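Local coordinates for protein 3-methyladenine dna-glycosylase (Archaeoglobus fulgidus, PDB 2JHN) that belongs to the helix-hairpin-helix (HhH-GPD) superfamily of base excision DNA repair proteins and pairs a TBP-like domain with a largely helical one, at residues Ala141-Arg146 against Glu173-Cys178; Val118-Ala123 against Tyr159-Gln164; Glu165-Ala170 against Leu187-Ala192. The protein carries 1 engineered substitution. All coordinates share one frame; numbering follows the deposited sequence.

Contact 1. Residues Ala141-Arg146 against Glu173-Cys178. With MBO (mercuribenzoic acid), chain C.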
loop_
_atom_site.group_PDB
_atom_site.type_symbol
_atom_site.label_atom_id
_atom_site.label_comp_id
_atom_site.label_asym_id
_atom_site.label_seq_id
_atom_site.Cartn_x
_atom_site.Cartn_y
_atom_site.Cartn_z
ATOM N N ALA A 141 -6.743 0.090 12.206
ATOM C CA ALA A 141 -7.987 0.812 12.493
ATOM C C ALA A 141 -8.101 1.235 13.975
ATOM O O ALA A 141 -8.567 2.330 14.260
ATOM C CB ALA A 141 -9.194 0.020 12.032
ATOM N N LYS A 142 -7.634 0.396 14.895
ATOM C CA LYS A 142 -7.626 0.738 16.327
ATOM C C LYS A 142 -6.725 1.948 16.561
ATOM O O LYS A 142 -7.106 2.924 17.211
ATOM C CB LYS A 142 -7.129 -0.444 17.158
ATOM C CG LYS A 142 -7.987 -1.698 17.090
ATOM C CD LYS A 142 -8.842 -1.780 18.342
ATOM C CE LYS A 142 -9.631 -3.062 18.382
ATOM N NZ LYS A 142 -10.922 -2.794 19.073
ATOM N N ILE A 143 -5.537 1.902 15.981
ATOM C CA ILE A 143 -4.564 2.975 16.161
ATOM C C ILE A 143 -5.009 4.293 15.503
ATOM O O ILE A 143 -4.769 5.391 16.031
ATOM C CB ILE A 143 -3.185 2.492 15.666
ATOM C CG1 ILE A 143 -2.679 1.356 16.570
ATOM C CG2 ILE A 143 -2.189 3.634 15.625
ATOM C CD1 ILE A 143 -2.288 1.819 17.929
ATOM N N VAL A 144 -5.637 4.190 14.327
ATOM C CA VAL A 144 -6.158 5.354 13.622
ATOM C C VAL A 144 -7.292 5.978 14.447
ATOM O O VAL A 144 -7.391 7.193 14.556
ATOM C CB VAL A 144 -6.674 4.935 12.215
ATOM C CG1 VAL A 144 -7.524 6.039 11.536
ATOM C CG2 VAL A 144 -5.477 4.562 11.374
ATOM N N GLY A 145 -8.135 5.124 15.004
ATOM C CA GLY A 145 -9.322 5.595 15.733
ATOM C C GLY A 145 -8.884 6.435 16.925
ATOM O O GLY A 145 -9.423 7.529 17.181
ATOM N N ARG A 146 -7.871 5.963 17.632
ATOM C CA ARG A 146 -7.479 6.633 18.875
ATOM C C ARG A 146 -6.444 7.748 18.702
ATOM O O ARG A 146 -6.458 8.754 19.436
ATOM C CB ARG A 146 -7.004 5.607 19.893
ATOM C CG ARG A 146 -6.648 6.238 21.260
ATOM C CD ARG A 146 -6.614 5.172 22.328
ATOM N NE ARG A 146 -7.953 4.649 22.560
ATOM C CZ ARG A 146 -8.222 3.501 23.177
ATOM N NH1 ARG A 146 -7.237 2.740 23.664
ATOM N NH2 ARG A 146 -9.491 3.126 23.324
ATOM N N GLU A 173 3.007 1.999 25.670
ATOM C CA GLU A 173 1.816 1.471 26.336
ATOM C C GLU A 173 0.505 1.769 25.610
ATOM O O GLU A 173 -0.413 0.962 25.640
ATOM C CB GLU A 173 1.727 1.954 27.799
ATOM C CG GLU A 173 2.693 1.236 28.741
ATOM C CD GLU A 173 2.557 -0.289 28.693
ATOM O OE1 GLU A 173 1.411 -0.825 28.711
ATOM O OE2 GLU A 173 3.623 -0.946 28.637
ATOM N N GLY A 174 0.417 2.931 24.978
ATOM C CA GLY A 174 -0.798 3.320 24.232
ATOM C C GLY A 174 -1.021 2.412 23.028
ATOM O O GLY A 174 -2.143 2.003 22.743
ATOM N N LEU A 175 0.071 2.085 22.332
ATOM C CA LEU A 175 0.040 1.119 21.231
ATOM C C LEU A 175 -0.303 -0.292 21.714
ATOM O O LEU A 175 -1.092 -0.970 21.064
ATOM C CB LEU A 175 1.363 1.123 20.427
ATOM C CG LEU A 175 1.768 2.465 19.795
ATOM C CD1 LEU A 175 3.035 2.308 18.957
ATOM C CD2 LEU A 175 0.658 3.103 18.974
ATOM N N ARG A 176 0.262 -0.719 22.854
ATOM C CA ARG A 176 -0.056 -2.042 23.419
ATOM C C ARG A 176 -1.529 -2.127 23.765
ATOM O O ARG A 176 -2.153 -3.159 23.562
ATOM C CB ARG A 176 0.780 -2.378 24.668
ATOM C CG ARG A 176 2.288 -2.466 24.434
ATOM C CD ARG A 176 3.005 -2.904 25.696
ATOM N NE ARG A 176 2.601 -4.257 26.058
ATOM C CZ ARG A 176 2.782 -4.797 27.262
ATOM N NH1 ARG A 176 3.346 -4.091 28.245
ATOM N NH2 ARG A 176 2.382 -6.044 27.488
ATOM N N GLU A 177 -2.076 -1.035 24.295
ATOM C CA GLU A 177 -3.496 -0.960 24.627
ATOM C C GLU A 177 -4.396 -1.202 23.422
ATOM O O GLU A 177 -5.442 -1.830 23.536
ATOM C CB GLU A 177 -3.815 0.375 25.292
ATOM C CG GLU A 177 -3.224 0.461 26.699
ATOM C CD GLU A 177 -3.399 1.830 27.376
ATOM O OE1 GLU A 177 -4.046 2.767 26.811
ATOM O OE2 GLU A 177 -2.865 1.950 28.502
ATOM N N CYS A 178 -3.956 -0.745 22.252
ATOM C CA CYS A 178 -4.735 -0.903 21.030
ATOM C C CYS A 178 -4.597 -2.330 20.450
ATOM O O CYS A 178 -5.303 -2.688 19.508
ATOM C CB CYS A 178 -4.316 0.152 19.992
ATOM S SG CYS A 178 -4.811 1.888 20.372
HETATM HG HG MBO C . -7.129 1.760 20.188
HETATM C CE1 MBO C . -9.394 1.705 19.968
HETATM C CE2 MBO C . -10.119 0.779 20.706
HETATM C CE3 MBO C . -11.499 0.761 20.563
HETATM C CE4 MBO C . -12.125 1.643 19.686
HETATM C CE5 MBO C . -11.385 2.572 18.956
HETATM C CE6 MBO C . -10.003 2.605 19.098
HETATM C CZ MBO C . -13.613 1.602 19.533
HETATM O OZ1 MBO C . -14.175 2.477 18.857
HETATM O OZ2 MBO C . -14.250 0.677 20.072
HETATM O O HOH W 1 -4.235 3.492 24.022
#
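The Arg146 guanidinium reaches toward Glu177 and Cys178, carrying the mercury and atom CE1 of mercuribenzoic acid over one face, the metal displaced toward the rim. At its edge, close to the plane, lie CB of Glu177 and an in-plane water that accepts from Arg146 NH1 at 3.1 Å. The same water donates to Gly174 O and to Glu177 OE1, bridging the two helices. Arg146 NH1 and Glu177 OE1 are themselves 4.5 Å apart, and no N-H points at the oxygen, so only their charges can act directly. The ligand's benzene ring runs between two basic side chains: Arg146 NH2 packs 3.6 Å from CE2 on one side of the ring plane, while CD and NZ of Lys142 lie on the other. A bend at chi2 (-101°) sets Lys142 CD beside the ring, and a second at chi4 goes with NZ on the same side; CB and CG pass the carbonyl oxygen of Cys178. The mercury is bound by Cys178 SG at 2.3 Å, and Lys142 O lies 3.2 Å from it. Behind the sulfur, the apolar floor is tight: Ile143 CD1 approaches Cys178 CB to 3.3 Å and Leu175 CD2 to 3.4 Å, the Ile143 and Leu175 side chains crossing at about a right angle. The pocket is thus a cleft between helix 133-147 and the C-terminal end of helix 164-177. Beneath it Ile143 also rests on Pro162, and Leu175 packs on Ala185, Ile188 and Val189 of helix 182-192; on another side of helix 133-147, Ala141 touches the sodium-site residues Leu24 and Thr26.

Contact 2. Residues Val118-Ala123 against Tyr159-Gln164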
loop_
_atom_site.group_PDB
_atom_site.type_symbol
_atom_site.label_atom_id
_atom_site.label_comp_id
_atom_site.label_asym_id
_atom_site.label_seq_id
_atom_site.Cartn_x
_atom_site.Cartn_y
_atom_site.Cartn_z
ATOM N N VAL A 118 5.941 7.601 4.226
ATOM C CA VAL A 118 6.931 6.575 4.575
ATOM C C VAL A 118 6.689 6.037 5.988
ATOM O O VAL A 118 6.756 4.819 6.234
ATOM C CB VAL A 118 8.371 7.157 4.470
ATOM C CG1 VAL A 118 9.428 6.166 5.041
ATOM C CG2 VAL A 118 8.670 7.510 3.019
ATOM N N PHE A 119 6.465 6.953 6.933
ATOM C CA PHE A 119 6.141 6.556 8.293
ATOM C C PHE A 119 4.973 5.567 8.367
ATOM O O PHE A 119 5.087 4.526 9.007
ATOM C CB PHE A 119 5.829 7.758 9.213
ATOM C CG PHE A 119 5.545 7.342 10.615
ATOM C CD1 PHE A 119 6.522 6.668 11.355
ATOM C CD2 PHE A 119 4.314 7.597 11.200
ATOM C CE1 PHE A 119 6.289 6.269 12.654
ATOM C CE2 PHE A 119 4.053 7.191 12.553
ATOM C CZ PHE A 119 5.035 6.536 13.267
ATOM N N GLU A 120 3.872 5.876 7.683
ATOM C CA GLU A 120 2.723 4.971 7.671
ATOM C C GLU A 120 3.104 3.598 7.093
ATOM O O GLU A 120 2.718 2.559 7.643
ATOM C CB GLU A 120 1.552 5.607 6.923
ATOM C CG GLU A 120 0.346 4.669 6.721
ATOM C CD GLU A 120 -0.720 5.243 5.793
ATOM O OE1 GLU A 120 -0.560 6.372 5.279
ATOM O OE2 GLU A 120 -1.740 4.516 5.584
ATOM N N GLY A 121 3.836 3.599 5.979
ATOM C CA GLY A 121 4.277 2.344 5.334
ATOM C C GLY A 121 5.137 1.481 6.245
ATOM O O GLY A 121 4.914 0.272 6.346
ATOM N N ILE A 122 6.114 2.094 6.929
ATOM C CA ILE A 122 6.940 1.325 7.872
ATOM C C ILE A 122 6.122 0.768 9.050
ATOM O O ILE A 122 6.223 -0.424 9.367
ATOM C CB ILE A 122 8.195 2.118 8.396
ATOM C CG1 ILE A 122 9.102 2.527 7.224
ATOM C CG2 ILE A 122 8.980 1.246 9.426
ATOM C CD1 ILE A 122 10.172 3.574 7.607
ATOM N N ALA A 123 5.314 1.628 9.675
ATOM C CA ALA A 123 4.501 1.237 10.819
ATOM C C ALA A 123 3.605 0.053 10.438
ATOM O O ALA A 123 3.563 -0.978 11.144
ATOM C CB ALA A 123 3.666 2.435 11.327
ATOM N N TYR A 159 -10.502 10.116 8.077
ATOM C CA TYR A 159 -9.529 9.629 9.059
ATOM C C TYR A 159 -8.125 9.608 8.444
ATOM O O TYR A 159 -7.973 9.302 7.255
ATOM C CB TYR A 159 -9.944 8.234 9.556
ATOM C CG TYR A 159 -11.393 8.168 10.050
ATOM C CD1 TYR A 159 -11.709 8.325 11.406
ATOM C CD2 TYR A 159 -12.437 7.964 9.151
ATOM C CE1 TYR A 159 -13.068 8.275 11.851
ATOM C CE2 TYR A 159 -13.771 7.909 9.572
ATOM C CZ TYR A 159 -14.078 8.057 10.918
ATOM O OH TYR A 159 -15.428 7.992 11.280
ATOM N N GLY A 160 -7.116 9.955 9.251
ATOM C CA GLY A 160 -5.702 9.904 8.818
ATOM C C GLY A 160 -4.865 8.942 9.656
ATOM O O GLY A 160 -5.214 8.629 10.799
ATOM N N PHE A 161 -3.750 8.448 9.103
ATOM C CA PHE A 161 -2.838 7.649 9.895
ATOM C C PHE A 161 -2.111 8.566 10.910
ATOM O O PHE A 161 -1.762 9.681 10.571
ATOM C CB PHE A 161 -1.799 6.911 9.021
ATOM C CG PHE A 161 -1.115 5.789 9.753
ATOM C CD1 PHE A 161 -1.752 4.554 9.910
ATOM C CD2 PHE A 161 0.146 5.982 10.349
ATOM C CE1 PHE A 161 -1.141 3.536 10.618
ATOM C CE2 PHE A 161 0.758 4.957 11.071
ATOM C CZ PHE A 161 0.125 3.738 11.200
ATOM N N PRO A 162 -1.907 8.098 12.149
ATOM C CA PRO A 162 -1.188 8.897 13.182
ATOM C C PRO A 162 0.138 9.488 12.686
ATOM O O PRO A 162 0.902 8.785 12.004
ATOM C CB PRO A 162 -0.948 7.879 14.293
ATOM C CG PRO A 162 -2.126 6.938 14.171
ATOM C CD PRO A 162 -2.350 6.801 12.676
ATOM N N THR A 163 0.380 10.768 13.013
ATOM C CA THR A 163 1.644 11.447 12.722
ATOM C C THR A 163 2.716 10.837 13.623
ATOM O O THR A 163 2.388 10.175 14.601
ATOM C CB THR A 163 1.576 12.972 13.018
ATOM O OG1 THR A 163 1.234 13.162 14.396
ATOM C CG2 THR A 163 0.549 13.684 12.105
ATOM N N GLN A 164 3.995 11.060 13.301
ATOM C CA GLN A 164 5.075 10.586 14.185
ATOM C C GLN A 164 4.912 11.154 15.600
ATOM O O GLN A 164 5.069 10.437 16.579
ATOM C CB GLN A 164 6.457 10.900 13.602
ATOM C CG GLN A 164 6.696 10.220 12.245
ATOM C CD GLN A 164 8.036 10.560 11.654
ATOM O OE1 GLN A 164 8.141 10.850 10.463
ATOM N NE2 GLN A 164 9.088 10.514 12.485
#
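Two CH-pi contacts carry the interface between Phe119 and Glu120 on one side and Gln164 and Phe161 on the other. Gln164 CG stands over a face of the Phe119 ring, 3.6 Å from its centroid and 15° off the normal. Glu120 CG covers a face of Phe161 at 3.9 Å from the centroid; beyond it the extended chain carries the carboxylate past Phe161 CB, its plane only 6° from that of the ring. Pro162 CD lies against the opposite face of Phe161, which therefore lies between Glu120 CG and Pro162 CD.

Apolar contacts fill in between: Phe161 CE2 meets Phe119 CE2 at 4.2 Å, and Phe161 CZ meets Ala123 CB at 3.8 Å. Phe119, with CG anti to the backbone N (chi1 -178°), also brings its edge to Pro162 O, which lies in the ring plane 3.6 Å from CE2.

The polar ends bond elsewhere. Glu120 OE1 pairs with Arg37 and accepts from Met116 N, while Gln164 NE2 donates to Ala192 O and Glu194 O, so the buried Glu120 and the partly exposed Gln164 both have polar partners.

The arrangement is an N-capped helix start packed on two phenylalanines: Thr163 OG1 caps Ala166 N where the loop leaving the 150-153/156-159 hairpin enters helix 164-177 of the HhH-GPD fold.

Contact 3. Residues Glu165-Ala170 against Leu187-Ala192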
loop_
_atom_site.group_PDB
_atom_site.type_symbol
_atom_site.label_atom_id
_atom_site.label_comp_id
_atom_site.label_asym_id
_atom_site.label_seq_id
_atom_site.Cartn_x
_atom_site.Cartn_y
_atom_site.Cartn_z
ATOM N N GLU A 165 4.526 12.423 15.668
ATOM C CA GLU A 165 4.240 13.124 16.943
ATOM C C GLU A 165 3.166 12.468 17.806
ATOM O O GLU A 165 3.346 12.323 19.014
ATOM C CB GLU A 165 3.860 14.583 16.651
ATOM C CG GLU A 165 5.022 15.425 16.158
ATOM C CD GLU A 165 5.145 15.500 14.626
ATOM O OE1 GLU A 165 4.537 14.676 13.882
ATOM O OE2 GLU A 165 5.868 16.407 14.158
ATOM N N ALA A 166 2.063 12.063 17.162
ATOM C CA ALA A 166 0.930 11.402 17.805
ATOM C C ALA A 166 1.329 10.047 18.374
ATOM O O ALA A 166 0.887 9.669 19.455
ATOM C CB ALA A 166 -0.235 11.250 16.807
ATOM N N ILE A 167 2.178 9.326 17.635
ATOM C CA ILE A 167 2.737 8.043 18.079
ATOM C C ILE A 167 3.667 8.165 19.294
ATOM O O ILE A 167 3.604 7.352 20.229
ATOM C CB ILE A 167 3.451 7.315 16.895
ATOM C CG1 ILE A 167 2.399 6.894 15.860
ATOM C CG2 ILE A 167 4.276 6.103 17.381
ATOM C CD1 ILE A 167 1.292 5.947 16.408
ATOM N N LEU A 168 4.522 9.179 19.271
ATOM C CA LEU A 168 5.415 9.423 20.393
ATOM C C LEU A 168 4.595 9.694 21.663
ATOM O O LEU A 168 4.911 9.171 22.740
ATOM C CB LEU A 168 6.388 10.568 20.064
ATOM C CG LEU A 168 7.462 10.231 19.004
ATOM C CD1 LEU A 168 8.324 11.448 18.741
ATOM C CD2 LEU A 168 8.329 9.025 19.401
ATOM N N LYS A 169 3.518 10.459 21.510
ATOM C CA LYS A 169 2.567 10.721 22.598
ATOM C C LYS A 169 1.825 9.459 23.053
ATOM O O LYS A 169 1.719 9.205 24.248
ATOM C CB LYS A 169 1.586 11.847 22.227
ATOM C CG LYS A 169 0.500 12.131 23.317
ATOM C CD LYS A 169 1.111 12.515 24.700
ATOM C CE LYS A 169 0.040 12.505 25.816
ATOM N NZ LYS A 169 0.599 12.368 27.197
ATOM N N ALA A 170 1.336 8.652 22.112
ATOM C CA ALA A 170 0.704 7.370 22.444
ATOM C C ALA A 170 1.647 6.508 23.271
ATOM O O ALA A 170 1.224 5.855 24.226
ATOM C CB ALA A 170 0.278 6.606 21.133
ATOM N N LEU A 187 9.226 -0.879 18.542
ATOM C CA LEU A 187 9.878 -0.587 17.270
ATOM C C LEU A 187 9.215 0.614 16.549
ATOM O O LEU A 187 9.906 1.478 16.007
ATOM C CB LEU A 187 9.890 -1.844 16.404
ATOM C CG LEU A 187 10.672 -1.828 15.084
ATOM C CD1 LEU A 187 12.116 -1.354 15.292
ATOM C CD2 LEU A 187 10.604 -3.206 14.423
ATOM N N ILE A 188 7.885 0.661 16.557
ATOM C CA ILE A 188 7.148 1.774 15.945
ATOM C C ILE A 188 7.506 3.101 16.630
ATOM O O ILE A 188 7.785 4.099 15.974
ATOM C CB ILE A 188 5.624 1.488 15.886
ATOM C CG1 ILE A 188 5.373 0.328 14.896
ATOM C CG2 ILE A 188 4.841 2.777 15.507
ATOM C CD1 ILE A 188 3.972 -0.216 14.887
ATOM N N VAL A 189 7.551 3.100 17.962
ATOM C CA VAL A 189 7.967 4.305 18.679
ATOM C C VAL A 189 9.401 4.699 18.266
ATOM O O VAL A 189 9.684 5.862 17.985
ATOM C CB VAL A 189 7.786 4.141 20.212
ATOM C CG1 VAL A 189 8.468 5.293 20.973
ATOM C CG2 VAL A 189 6.297 4.068 20.565
ATOM N N GLU A 190 10.283 3.711 18.160
ATOM C CA GLU A 190 11.660 3.922 17.696
ATOM C C GLU A 190 11.727 4.638 16.325
ATOM O O GLU A 190 12.424 5.646 16.149
ATOM C CB GLU A 190 12.390 2.571 17.651
ATOM C CG GLU A 190 13.906 2.671 17.611
ATOM C CD GLU A 190 14.624 1.301 17.537
ATOM O OE1 GLU A 190 14.070 0.263 17.983
ATOM O OE2 GLU A 190 15.779 1.287 17.052
ATOM N N ILE A 191 10.953 4.127 15.374
ATOM C CA ILE A 191 10.867 4.714 14.048
ATOM C C ILE A 191 10.296 6.140 14.106
ATOM O O ILE A 191 10.763 7.039 13.393
ATOM C CB ILE A 191 10.040 3.791 13.099
ATOM C CG1 ILE A 191 10.734 2.410 12.907
ATOM C CG2 ILE A 191 9.712 4.508 11.792
ATOM C CD1 ILE A 191 11.996 2.452 12.078
ATOM N N ALA A 192 9.314 6.361 14.985
ATOM C CA ALA A 192 8.692 7.696 15.135
ATOM C C ALA A 192 9.677 8.826 15.525
ATOM O O ALA A 192 9.478 10.007 15.192
ATOM C CB ALA A 192 7.504 7.628 16.137
#
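Ala192 CB points between Ile167 and Leu168 and is the shared contact of both: it lies 3.8 Å from Ile167 CG2 and 3.6 Å from Leu168 CD2. The helix axes here approach to 8.9 Å, with N-to-C directions 135° apart, midway between perpendicular and antiparallel. The backbones come closest at Leu168 and Val189, whose CA atoms are 6.0 Å apart.

Ile167 faces the partner helix with its gamma branch. CG2, anti to the backbone N, points at helix 182-192, where it meets Ile188 CG2 at 3.9 Å and Val189 CG2 at 4.3 Å in addition to Ala192; one methyl thereby touches the adjacent Ile188 and Val189 and, one turn on, Ala192. The side chains of Ile167 and Ile188 cross obliquely, branch against branch.

Leu168 starts off to one side with CG anti to the carbonyl carbon (chi1 -70°), yet its end comes nearer helix 182-192. CD2 lies over the turn between Val189 and Ala192, 3.7 Å from Val189 O and 4.1 Å from Val189 CG1. Leu168 is exposed and shields one border of the interface, whereas Ile167, Ile188 and Ala192 are buried.

The contact joins the N-terminal part of helix 164-177 to the C-terminal part of helix 182-192. On its inner side, helix 118-127 adds Phe119 against Ile167 and Ile126 and Ile127 against Ile188. Farther along helix 164-177, Leu175 closes the other end, touching Ile167, Ile188 and Val189, and beside the outer border Leu168 packs on Lys193.

How the contacts relate
From the N terminus, helix 118-127 comes first and contact 2 brings the loop at 159-164 back to it, enclosing helix 133-147 and the small hairpin. Contact 1 opens inside that loop, at 141-146, and closes beyond it at 173-178, so the two cross. Contact 3 opens at 165-170, just after contact 2 has closed, and closes at 187-192 beyond contact 1; it therefore crosses contact 1 and stands in series with contact 2. Helix 164-177 serves contacts 1 and 3, with contact 2 at its entry. Together they join helices 118-127, 133-147, 164-177 and 182-192 and the loop after the hairpin, with the mercuribenzoic acid at contact 1.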